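Phenylalanine/tyrosine ammonia-lyase (Rhodosporidium toruloides, PDB 1Y2M) catalyses the non-oxidative deamination of L-phenylalanine and L-tyrosine to trans-cinnamic acid and p-coumaric acid, releasing ammonium, and works as a homotetramer built as a dimer of dimers. Local coordinates at residues Ala474-Leu484 and Glu515-Thr526; Lys576-Leu585 and Trp597-Val608. All blocks are in the same frame, centred on the assembly; numbering follows the deposited sequence.

Phenylalanine/tyrosine ammonia-lyase, a member of the largely helical PAL/histidase family, pairs helices both deep in its body and far out from its centre. Contact 1 joins helix 468-484 to the early part of helix 506-560, its centre about 11 Å from the centre of the chain. Contact 2 joins helices 570-587 and 593-611, its centre about 44 Å from that point. The two follow in series, and their centres lie 42 Å apart, with nearest atoms about 23 Å apart. Helix 506-560 spans the gap: it forms one side of contact 1, and its far end packs against contact 2. Each contact also meets another subunit, the second at contact 1 and the third at contact 2, so both belong to the tetramer's interfaces.

Contact 1 (Ala474-Leu484 and Glu515-Thr526); sequences AAAYTSELGHL and ESNDVLSLLLAT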
loop_
_atom_site.group_PDB
_atom_site.type_symbol
_atom_site.label_atom_id
_atom_site.label_comp_id
_atom_site.label_asym_id
_atom_site.label_seq_id
_atom_site.Cartn_x
_atom_site.Cartn_y
_atom_site.Cartn_z
ATOM N N ALA B 474 6.226 10.693 -18.396
ATOM C CA ALA B 474 4.897 10.191 -18.245
ATOM C C ALA B 474 4.952 8.938 -17.371
ATOM O O ALA B 474 4.096 8.708 -16.486
ATOM C CB ALA B 474 4.300 9.883 -19.608
ATOM N N ALA B 475 5.946 8.096 -17.606
ATOM C CA ALA B 475 6.107 6.875 -16.795
ATOM C C ALA B 475 6.284 7.296 -15.323
ATOM O O ALA B 475 5.701 6.728 -14.400
ATOM C CB ALA B 475 7.296 6.073 -17.251
ATOM N N ALA B 476 7.162 8.252 -15.106
ATOM C CA ALA B 476 7.494 8.677 -13.739
ATOM C C ALA B 476 6.229 9.179 -13.015
ATOM O O ALA B 476 5.990 8.935 -11.823
ATOM C CB ALA B 476 8.525 9.774 -13.790
ATOM N N TYR B 477 5.426 9.982 -13.719
ATOM C CA TYR B 477 4.233 10.556 -13.081
ATOM C C TYR B 477 3.274 9.431 -12.739
ATOM O O TYR B 477 2.643 9.438 -11.673
ATOM C CB TYR B 477 3.580 11.576 -14.001
ATOM C CG TYR B 477 4.441 12.718 -14.450
ATOM C CD1 TYR B 477 5.421 13.302 -13.645
ATOM C CD2 TYR B 477 4.268 13.244 -15.753
ATOM C CE1 TYR B 477 6.200 14.399 -14.123
ATOM C CE2 TYR B 477 5.058 14.359 -16.244
ATOM C CZ TYR B 477 6.038 14.903 -15.421
ATOM O OH TYR B 477 6.781 15.972 -15.886
ATOM N N THR B 478 3.153 8.464 -13.650
ATOM C CA THR B 478 2.244 7.362 -13.464
ATOM C C THR B 478 2.685 6.528 -12.251
ATOM O O THR B 478 1.861 6.149 -11.396
ATOM C CB THR B 478 2.144 6.538 -14.758
ATOM O OG1 THR B 478 1.704 7.406 -15.801
ATOM C CG2 THR B 478 1.205 5.411 -14.639
ATOM N N SER B 479 3.984 6.256 -12.114
ATOM C CA SER B 479 4.467 5.496 -10.957
ATOM C C SER B 479 4.115 6.226 -9.675
ATOM O O SER B 479 3.630 5.644 -8.711
ATOM C CB SER B 479 5.983 5.364 -10.997
ATOM O OG SER B 479 6.418 4.616 -12.130
ATOM N N GLU B 480 4.346 7.540 -9.669
ATOM C CA GLU B 480 4.060 8.354 -8.478
ATOM C C GLU B 480 2.578 8.325 -8.090
ATOM O O GLU B 480 2.248 8.140 -6.912
ATOM C CB GLU B 480 4.564 9.778 -8.656
ATOM C CG GLU B 480 4.400 10.572 -7.391
ATOM C CD GLU B 480 5.183 11.892 -7.398
ATOM O OE1 GLU B 480 6.122 12.043 -8.250
ATOM O OE2 GLU B 480 4.844 12.800 -6.569
ATOM N N LEU B 481 1.707 8.396 -9.103
ATOM C CA LEU B 481 0.278 8.212 -8.852
ATOM C C LEU B 481 -0.058 6.884 -8.203
ATOM O O LEU B 481 -0.946 6.809 -7.339
ATOM C CB LEU B 481 -0.528 8.379 -10.133
ATOM C CG LEU B 481 -0.618 9.814 -10.641
ATOM C CD1 LEU B 481 -1.095 9.848 -12.142
ATOM C CD2 LEU B 481 -1.520 10.667 -9.755
ATOM N N GLY B 482 0.616 5.800 -8.620
ATOM C CA GLY B 482 0.309 4.477 -8.090
ATOM C C GLY B 482 0.548 4.439 -6.581
ATOM O O GLY B 482 -0.303 3.989 -5.832
ATOM N N HIS B 483 1.725 4.888 -6.143
ATOM C CA HIS B 483 2.018 4.875 -4.704
ATOM C C HIS B 483 1.080 5.788 -3.941
ATOM O O HIS B 483 0.647 5.462 -2.839
ATOM C CB HIS B 483 3.484 5.255 -4.501
ATOM C CG HIS B 483 3.854 5.524 -3.097
ATOM N ND1 HIS B 483 3.777 6.772 -2.523
ATOM C CD2 HIS B 483 4.350 4.693 -2.150
ATOM C CE1 HIS B 483 4.193 6.693 -1.269
ATOM N NE2 HIS B 483 4.582 5.447 -1.032
ATOM N N LEU B 484 0.765 6.950 -4.505
ATOM C CA LEU B 484 -0.145 7.892 -3.824
ATOM C C LEU B 484 -1.473 7.207 -3.511
ATOM O O LEU B 484 -2.099 7.535 -2.498
ATOM C CB LEU B 484 -0.378 9.146 -4.680
ATOM C CG LEU B 484 0.704 10.202 -4.458
ATOM C CD1 LEU B 484 0.729 11.246 -5.577
ATOM C CD2 LEU B 484 0.467 10.911 -3.097
ATOM N N GLU B 515 -2.362 16.093 -4.076
ATOM C CA GLU B 515 -1.070 15.847 -4.712
ATOM C C GLU B 515 -1.282 14.979 -5.959
ATOM O O GLU B 515 -0.652 15.226 -7.003
ATOM C CB GLU B 515 -0.104 15.178 -3.754
ATOM C CG GLU B 515 1.299 15.086 -4.370
ATOM C CD GLU B 515 2.417 14.623 -3.447
ATOM O OE1 GLU B 515 2.206 14.426 -2.208
ATOM O OE2 GLU B 515 3.554 14.453 -3.976
ATOM N N SER B 516 -2.169 13.978 -5.887
ATOM C CA SER B 516 -2.450 13.186 -7.080
ATOM C C SER B 516 -3.052 14.048 -8.190
ATOM O O SER B 516 -2.703 13.887 -9.364
ATOM C CB SER B 516 -3.385 12.026 -6.794
ATOM O OG SER B 516 -2.712 11.088 -5.969
ATOM N N ASN B 517 -3.892 15.031 -7.844
ATOM C CA ASN B 517 -4.376 15.969 -8.861
ATOM C C ASN B 517 -3.226 16.657 -9.546
ATOM O O ASN B 517 -3.227 16.813 -10.774
ATOM C CB ASN B 517 -5.357 17.048 -8.363
ATOM C CG ASN B 517 -6.746 16.538 -8.119
ATOM O OD1 ASN B 517 -7.205 15.628 -8.797
ATOM N ND2 ASN B 517 -7.479 17.207 -7.198
ATOM N N ASP B 518 -2.224 17.057 -8.778
ATOM C CA ASP B 518 -1.095 17.810 -9.281
ATOM C C ASP B 518 -0.286 16.938 -10.234
ATOM O O ASP B 518 0.063 17.325 -11.370
ATOM C CB ASP B 518 -0.222 18.247 -8.111
ATOM C CG ASP B 518 0.788 19.341 -8.490
ATOM O OD1 ASP B 518 0.526 20.174 -9.426
ATOM O OD2 ASP B 518 1.831 19.400 -7.797
ATOM N N VAL B 519 0.026 15.720 -9.780
ATOM C CA VAL B 519 0.788 14.788 -10.630
ATOM C C VAL B 519 0.048 14.429 -11.875
ATOM O O VAL B 519 0.661 14.346 -12.972
ATOM C CB VAL B 519 1.214 13.577 -9.831
ATOM C CG1 VAL B 519 1.956 12.562 -10.687
ATOM C CG2 VAL B 519 2.065 14.057 -8.662
ATOM N N LEU B 520 -1.260 14.185 -11.754
ATOM C CA LEU B 520 -2.055 13.868 -12.955
ATOM C C LEU B 520 -2.036 15.073 -13.889
ATOM O O LEU B 520 -2.034 14.887 -15.107
ATOM C CB LEU B 520 -3.495 13.482 -12.619
ATOM C CG LEU B 520 -4.354 13.001 -13.801
ATOM C CD1 LEU B 520 -3.689 11.951 -14.682
ATOM C CD2 LEU B 520 -5.699 12.420 -13.358
ATOM N N SER B 521 -2.048 16.312 -13.362
ATOM C CA SER B 521 -2.011 17.503 -14.233
ATOM C C SER B 521 -0.711 17.547 -15.013
ATOM O O SER B 521 -0.686 17.963 -16.165
ATOM C CB SER B 521 -2.181 18.758 -13.419
ATOM O OG SER B 521 -3.450 18.781 -12.730
ATOM N N LEU B 522 0.379 17.140 -14.378
ATOM C CA LEU B 522 1.671 17.099 -15.101
ATOM C C LEU B 522 1.592 16.083 -16.237
ATOM O O LEU B 522 2.059 16.341 -17.351
ATOM C CB LEU B 522 2.799 16.650 -14.152
ATOM C CG LEU B 522 3.199 17.627 -13.039
ATOM C CD1 LEU B 522 4.092 16.992 -12.000
ATOM C CD2 LEU B 522 3.878 18.839 -13.646
ATOM N N LEU B 523 1.040 14.913 -15.940
ATOM C CA LEU B 523 0.901 13.843 -16.935
ATOM C C LEU B 523 -0.002 14.278 -18.077
ATOM O O LEU B 523 0.312 14.028 -19.267
ATOM C CB LEU B 523 0.381 12.579 -16.252
ATOM C CG LEU B 523 0.146 11.375 -17.132
ATOM C CD1 LEU B 523 1.292 10.995 -17.957
ATOM C CD2 LEU B 523 -0.438 10.179 -16.295
ATOM N N LEU B 524 -1.165 14.842 -17.740
ATOM C CA LEU B 524 -2.107 15.186 -18.804
ATOM C C LEU B 524 -1.597 16.394 -19.632
ATOM O O LEU B 524 -1.848 16.482 -20.842
ATOM C CB LEU B 524 -3.518 15.411 -18.261
ATOM C CG LEU B 524 -4.111 14.142 -17.649
ATOM C CD1 LEU B 524 -5.594 14.393 -17.423
ATOM C CD2 LEU B 524 -3.925 12.871 -18.473
ATOM N N ALA B 525 -0.865 17.311 -18.991
ATOM C CA ALA B 525 -0.209 18.436 -19.739
ATOM C C ALA B 525 0.798 17.839 -20.750
ATOM O O ALA B 525 0.911 18.282 -21.861
ATOM C CB ALA B 525 0.455 19.387 -18.831
ATOM N N THR B 526 1.565 16.882 -20.287
ATOM C CA THR B 526 2.523 16.163 -21.144
ATOM C C THR B 526 1.843 15.479 -22.348
ATOM O O THR B 526 2.270 15.569 -23.510
ATOM C CB THR B 526 3.293 15.154 -20.275
ATOM O OG1 THR B 526 4.081 15.888 -19.336
ATOM C CG2 THR B 526 4.188 14.203 -21.059
HETATM O O HOH W 1 6.715 16.719 -18.363
HETATM O O HOH W 2 -3.161 8.741 -7.223
#
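Tyr-477, Leu-481, Val-519 and Leu-523 interlock as knobs into holes where segments 474-484 and 515-526, on helices 468-484 and 506-560, run nearly antiparallel, at 157° and with axes 9.1 Å apart at closest approach. It is a buried helix pair near the centre of the largely helical chain. Among the apolar contacts, Leu-522 CB sits over the centre of one face of the Tyr-477 ring, 3.8 Å from its centroid, a CH-pi contact. Leu-481 and Val-519 lie alongside each other, pointing opposite ways, with Leu-481 CG 3.8 Å from Val-519 CG1, while Leu-523 CD1 reaches Ala-474 CB at 3.6 Å.

The acidic groups behave differently. Glu-480 and Glu-515 reach out as extended chains, CG anti to the backbone N (chi1 -174° in Glu-480), and their OE2 atoms end 3.3 Å apart, two acceptors not bonded to each other, with carboxylate planes almost perpendicular. Arg-206 and Arg-512 of the second subunit form salt bridges to both OE2 atoms, which would offset the like charges and tie both glutamates to that subunit.

No direct hydrogen bond crosses between the segments; water bridges instead. One links Leu-481 O to Ser-516 OG. Another, in the Tyr-477 ring plane, lies 2.6 Å from Tyr-477 OH and donates to Thr-526 OG1.

Contact 2 (Lys576-Leu585 and Trp597-Val608); sequences KVNKTLAKRL and WHDAFSFAAGTV
Leu-581 CD2 lies over the centre of one face of the Phe-601 ring, 3.9 Å from its centroid, while Trp-597 O is at the ring's edge, in plane. Leu-585 CD2 rests on a face of Trp-597, offset toward the rim, and its sister methyl CD1 comes to 3.5 Å from Trp-597 CH2. Phe-603 is met from two directions: Thr-580 CG2 stands over one face, and Arg-584 CD lies in plane at the edge, 3.7 Å from Phe-603 CD2.

The guanidinium of Arg-584 illustrates side-on recognition of a carboxylate. Its NE donates to Asp-599 OD2 at 2.8 Å, on the syn lone pair. Its NH2 meets Asp-599 OD1 at 2.9 Å, also on the syn side but tilted out of the carboxylate plane. The two flat groups are nearly coplanar, 29° apart. A bend at chi2 (53°) turns the arginine chain toward this salt bridge, and two nearly straight bonds fix the rotation of both groups. Elsewhere the hydroxyls Thr-580 OG1 and Thr-607 OG1 share a hydrogen bond of 2.8 Å.

Helices 570-587 and 593-611, consecutive in the chain, form a splayed helical hairpin; the segments run at 143° with axes 8.9 Å apart at closest approach. Phe-603 stacks on Phe-603 of the third subunit, carrying the packing across the interface. Within the chain, helix 619-646 touches Trp-597, Phe-601 and Val-608, and helix 506-560 reaches Leu-581 through Ile-552 and Phe-601 through Phe-548.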
loop_
_atom_site.group_PDB
_atom_site.type_symbol
_atom_site.label_atom_id
_atom_site.label_comp_id
_atom_site.label_asym_id
_atom_site.label_seq_id
_atom_site.Cartn_x
_atom_site.Cartn_y
_atom_site.Cartn_z
ATOM N N LYS B 576 -0.782 -2.305 -56.473
ATOM C CA LYS B 576 0.150 -3.128 -55.702
ATOM C C LYS B 576 1.358 -2.315 -55.254
ATOM O O LYS B 576 1.871 -2.500 -54.132
ATOM C CB LYS B 576 0.550 -4.368 -56.500
ATOM C CG LYS B 576 -0.582 -5.408 -56.614
ATOM C CD LYS B 576 -0.061 -6.717 -57.226
ATOM C CE LYS B 576 -1.148 -7.730 -57.495
ATOM N NZ LYS B 576 -1.979 -7.949 -56.305
ATOM N N VAL B 577 1.795 -1.369 -56.071
ATOM C CA VAL B 577 2.882 -0.445 -55.672
ATOM C C VAL B 577 2.428 0.397 -54.484
ATOM O O VAL B 577 3.154 0.514 -53.510
ATOM C CB VAL B 577 3.406 0.425 -56.844
ATOM C CG1 VAL B 577 4.183 1.641 -56.367
ATOM C CG2 VAL B 577 4.294 -0.410 -57.740
ATOM N N ASN B 578 1.223 0.941 -54.537
ATOM C CA ASN B 578 0.682 1.688 -53.403
ATOM C C ASN B 578 0.611 0.848 -52.145
ATOM O O ASN B 578 0.953 1.310 -51.045
ATOM C CB ASN B 578 -0.721 2.240 -53.750
ATOM C CG ASN B 578 -0.703 3.439 -54.723
ATOM O OD1 ASN B 578 0.271 4.160 -54.843
ATOM N ND2 ASN B 578 -1.821 3.647 -55.400
ATOM N N LYS B 579 0.226 -0.415 -52.261
ATOM C CA LYS B 579 0.086 -1.217 -51.084
ATOM C C LYS B 579 1.459 -1.534 -50.505
ATOM O O LYS B 579 1.634 -1.547 -49.292
ATOM C CB LYS B 579 -0.628 -2.510 -51.376
ATOM C CG LYS B 579 -2.103 -2.359 -51.720
ATOM C CD LYS B 579 -2.930 -3.672 -51.722
ATOM C CE LYS B 579 -2.117 -4.957 -51.702
ATOM N NZ LYS B 579 -1.701 -5.340 -50.311
ATOM N N THR B 580 2.421 -1.780 -51.387
ATOM C CA THR B 580 3.759 -2.108 -50.899
ATOM C C THR B 580 4.375 -0.890 -50.198
ATOM O O THR B 580 4.984 -1.007 -49.111
ATOM C CB THR B 580 4.639 -2.545 -52.054
ATOM O OG1 THR B 580 4.152 -3.786 -52.598
ATOM C CG2 THR B 580 6.136 -2.664 -51.627
ATOM N N LEU B 581 4.237 0.277 -50.811
ATOM C CA LEU B 581 4.759 1.497 -50.195
ATOM C C LEU B 581 4.099 1.768 -48.827
ATOM O O LEU B 581 4.764 2.051 -47.822
ATOM C CB LEU B 581 4.568 2.673 -51.115
ATOM C CG LEU B 581 5.366 2.697 -52.417
ATOM C CD1 LEU B 581 4.753 3.750 -53.331
ATOM C CD2 LEU B 581 6.853 2.970 -52.127
ATOM N N ALA B 582 2.781 1.631 -48.755
ATOM C CA ALA B 582 2.072 1.936 -47.506
ATOM C C ALA B 582 2.559 1.045 -46.397
ATOM O O ALA B 582 2.907 1.510 -45.304
ATOM C CB ALA B 582 0.551 1.765 -47.678
ATOM N N LYS B 583 2.571 -0.249 -46.665
ATOM C CA LYS B 583 2.914 -1.203 -45.625
ATOM C C LYS B 583 4.365 -0.978 -45.167
ATOM O O LYS B 583 4.661 -0.967 -43.964
ATOM C CB LYS B 583 2.696 -2.621 -46.117
ATOM C CG LYS B 583 3.111 -3.700 -45.124
ATOM C CD LYS B 583 2.171 -4.935 -45.107
ATOM C CE LYS B 583 1.147 -4.896 -43.930
ATOM N NZ LYS B 583 -0.189 -5.460 -44.317
ATOM N N ARG B 584 5.261 -0.724 -46.112
ATOM C CA ARG B 584 6.671 -0.553 -45.752
ATOM C C ARG B 584 6.909 0.756 -44.982
ATOM O O ARG B 584 7.632 0.774 -43.997
ATOM C CB ARG B 584 7.563 -0.590 -47.007
ATOM C CG ARG B 584 9.058 -0.459 -46.739
ATOM C CD ARG B 584 9.542 -1.479 -45.700
ATOM N NE ARG B 584 10.995 -1.404 -45.511
ATOM C CZ ARG B 584 11.664 -2.117 -44.628
ATOM N NH1 ARG B 584 11.014 -2.919 -43.798
ATOM N NH2 ARG B 584 12.970 -1.977 -44.520
ATOM N N LEU B 585 6.341 1.845 -45.448
ATOM C CA LEU B 585 6.594 3.135 -44.788
ATOM C C LEU B 585 6.137 3.141 -43.339
ATOM O O LEU B 585 6.762 3.807 -42.511
ATOM C CB LEU B 585 5.942 4.268 -45.555
ATOM C CG LEU B 585 6.584 4.567 -46.901
ATOM C CD1 LEU B 585 5.584 5.340 -47.749
ATOM C CD2 LEU B 585 7.879 5.358 -46.720
ATOM N N TRP B 597 13.193 6.788 -48.199
ATOM C CA TRP B 597 12.533 6.754 -49.517
ATOM C C TRP B 597 13.216 5.807 -50.496
ATOM O O TRP B 597 12.556 5.184 -51.307
ATOM C CB TRP B 597 12.366 8.169 -50.073
ATOM C CG TRP B 597 11.193 8.816 -49.360
ATOM C CD1 TRP B 597 11.225 9.798 -48.425
ATOM C CD2 TRP B 597 9.836 8.417 -49.491
ATOM N NE1 TRP B 597 9.962 10.068 -47.986
ATOM C CE2 TRP B 597 9.081 9.240 -48.631
ATOM C CE3 TRP B 597 9.176 7.438 -50.254
ATOM C CZ2 TRP B 597 7.694 9.110 -48.512
ATOM C CZ3 TRP B 597 7.792 7.331 -50.154
ATOM C CH2 TRP B 597 7.070 8.173 -49.283
ATOM N N HIS B 598 14.536 5.693 -50.431
ATOM C CA HIS B 598 15.222 4.716 -51.238
ATOM C C HIS B 598 14.855 3.302 -50.810
ATOM O O HIS B 598 14.676 2.447 -51.656
ATOM C CB HIS B 598 16.725 4.982 -51.254
ATOM C CG HIS B 598 17.076 6.161 -52.097
ATOM N ND1 HIS B 598 17.121 6.106 -53.476
ATOM C CD2 HIS B 598 17.334 7.446 -51.764
ATOM C CE1 HIS B 598 17.392 7.303 -53.956
ATOM N NE2 HIS B 598 17.540 8.131 -52.941
ATOM N N ASP B 599 14.716 3.082 -49.514
ATOM C CA ASP B 599 14.241 1.786 -49.027
ATOM C C ASP B 599 12.821 1.430 -49.536
ATOM O O ASP B 599 12.557 0.334 -50.079
ATOM C CB ASP B 599 14.313 1.781 -47.489
ATOM C CG ASP B 599 13.595 0.586 -46.885
ATOM O OD1 ASP B 599 14.288 -0.433 -46.594
ATOM O OD2 ASP B 599 12.351 0.627 -46.793
ATOM N N ALA B 600 11.921 2.380 -49.415
ATOM C CA ALA B 600 10.524 2.141 -49.837
ATOM C C ALA B 600 10.403 1.781 -51.311
ATOM O O ALA B 600 9.713 0.819 -51.701
ATOM C CB ALA B 600 9.683 3.351 -49.547
ATOM N N PHE B 601 11.048 2.561 -52.156
ATOM C CA PHE B 601 11.018 2.281 -53.583
ATOM C C PHE B 601 11.843 1.085 -54.010
ATOM O O PHE B 601 11.558 0.513 -55.072
ATOM C CB PHE B 601 11.281 3.550 -54.413
ATOM C CG PHE B 601 10.073 4.423 -54.487
ATOM C CD1 PHE B 601 9.058 4.080 -55.377
ATOM C CD2 PHE B 601 9.884 5.516 -53.634
ATOM C CE1 PHE B 601 7.899 4.799 -55.463
ATOM C CE2 PHE B 601 8.724 6.253 -53.722
ATOM C CZ PHE B 601 7.711 5.892 -54.647
ATOM N N SER B 602 12.838 0.702 -53.223
ATOM C CA SER B 602 13.553 -0.542 -53.463
ATOM C C SER B 602 12.575 -1.708 -53.323
ATOM O O SER B 602 12.485 -2.565 -54.195
ATOM C CB SER B 602 14.720 -0.722 -52.512
ATOM O OG SER B 602 15.377 -1.948 -52.798
ATOM N N PHE B 603 11.826 -1.681 -52.224
ATOM C CA PHE B 603 10.792 -2.682 -52.003
ATOM C C PHE B 603 9.778 -2.621 -53.146
ATOM O O PHE B 603 9.451 -3.656 -53.765
ATOM C CB PHE B 603 10.138 -2.451 -50.649
ATOM C CG PHE B 603 9.515 -3.679 -50.025
ATOM C CD1 PHE B 603 9.217 -4.819 -50.746
ATOM C CD2 PHE B 603 9.214 -3.669 -48.690
ATOM C CE1 PHE B 603 8.631 -5.955 -50.103
ATOM C CE2 PHE B 603 8.625 -4.767 -48.082
ATOM C CZ PHE B 603 8.331 -5.890 -48.790
ATOM N N ALA B 604 9.324 -1.408 -53.502
ATOM C CA ALA B 604 8.365 -1.289 -54.618
ATOM C C ALA B 604 8.890 -1.855 -55.960
ATOM O O ALA B 604 8.141 -2.424 -56.799
ATOM C CB ALA B 604 7.868 0.150 -54.801
ATOM N N ALA B 605 10.193 -1.746 -56.165
ATOM C CA ALA B 605 10.806 -2.254 -57.386
ATOM C C ALA B 605 10.624 -3.775 -57.502
ATOM O O ALA B 605 10.502 -4.291 -58.593
ATOM C CB ALA B 605 12.293 -1.894 -57.416
ATOM N N GLY B 606 10.685 -4.487 -56.347
ATOM C CA GLY B 606 10.367 -5.927 -56.319
ATOM C C GLY B 606 8.948 -6.195 -56.794
ATOM O O GLY B 606 8.730 -7.121 -57.554
ATOM N N THR B 607 8.021 -5.307 -56.424
ATOM C CA THR B 607 6.620 -5.445 -56.864
ATOM C C THR B 607 6.563 -5.218 -58.378
ATOM O O THR B 607 5.879 -5.949 -59.139
ATOM C CB THR B 607 5.725 -4.468 -56.083
ATOM O OG1 THR B 607 5.732 -4.822 -54.679
ATOM C CG2 THR B 607 4.306 -4.514 -56.650
ATOM N N VAL B 608 7.310 -4.231 -58.866
ATOM C CA VAL B 608 7.375 -4.006 -60.305
ATOM C C VAL B 608 7.879 -5.238 -61.073
ATOM O O VAL B 608 7.322 -5.620 -62.101
ATOM C CB VAL B 608 8.219 -2.774 -60.678
ATOM C CG1 VAL B 608 8.372 -2.612 -62.199
ATOM C CG2 VAL B 608 7.628 -1.510 -60.032
#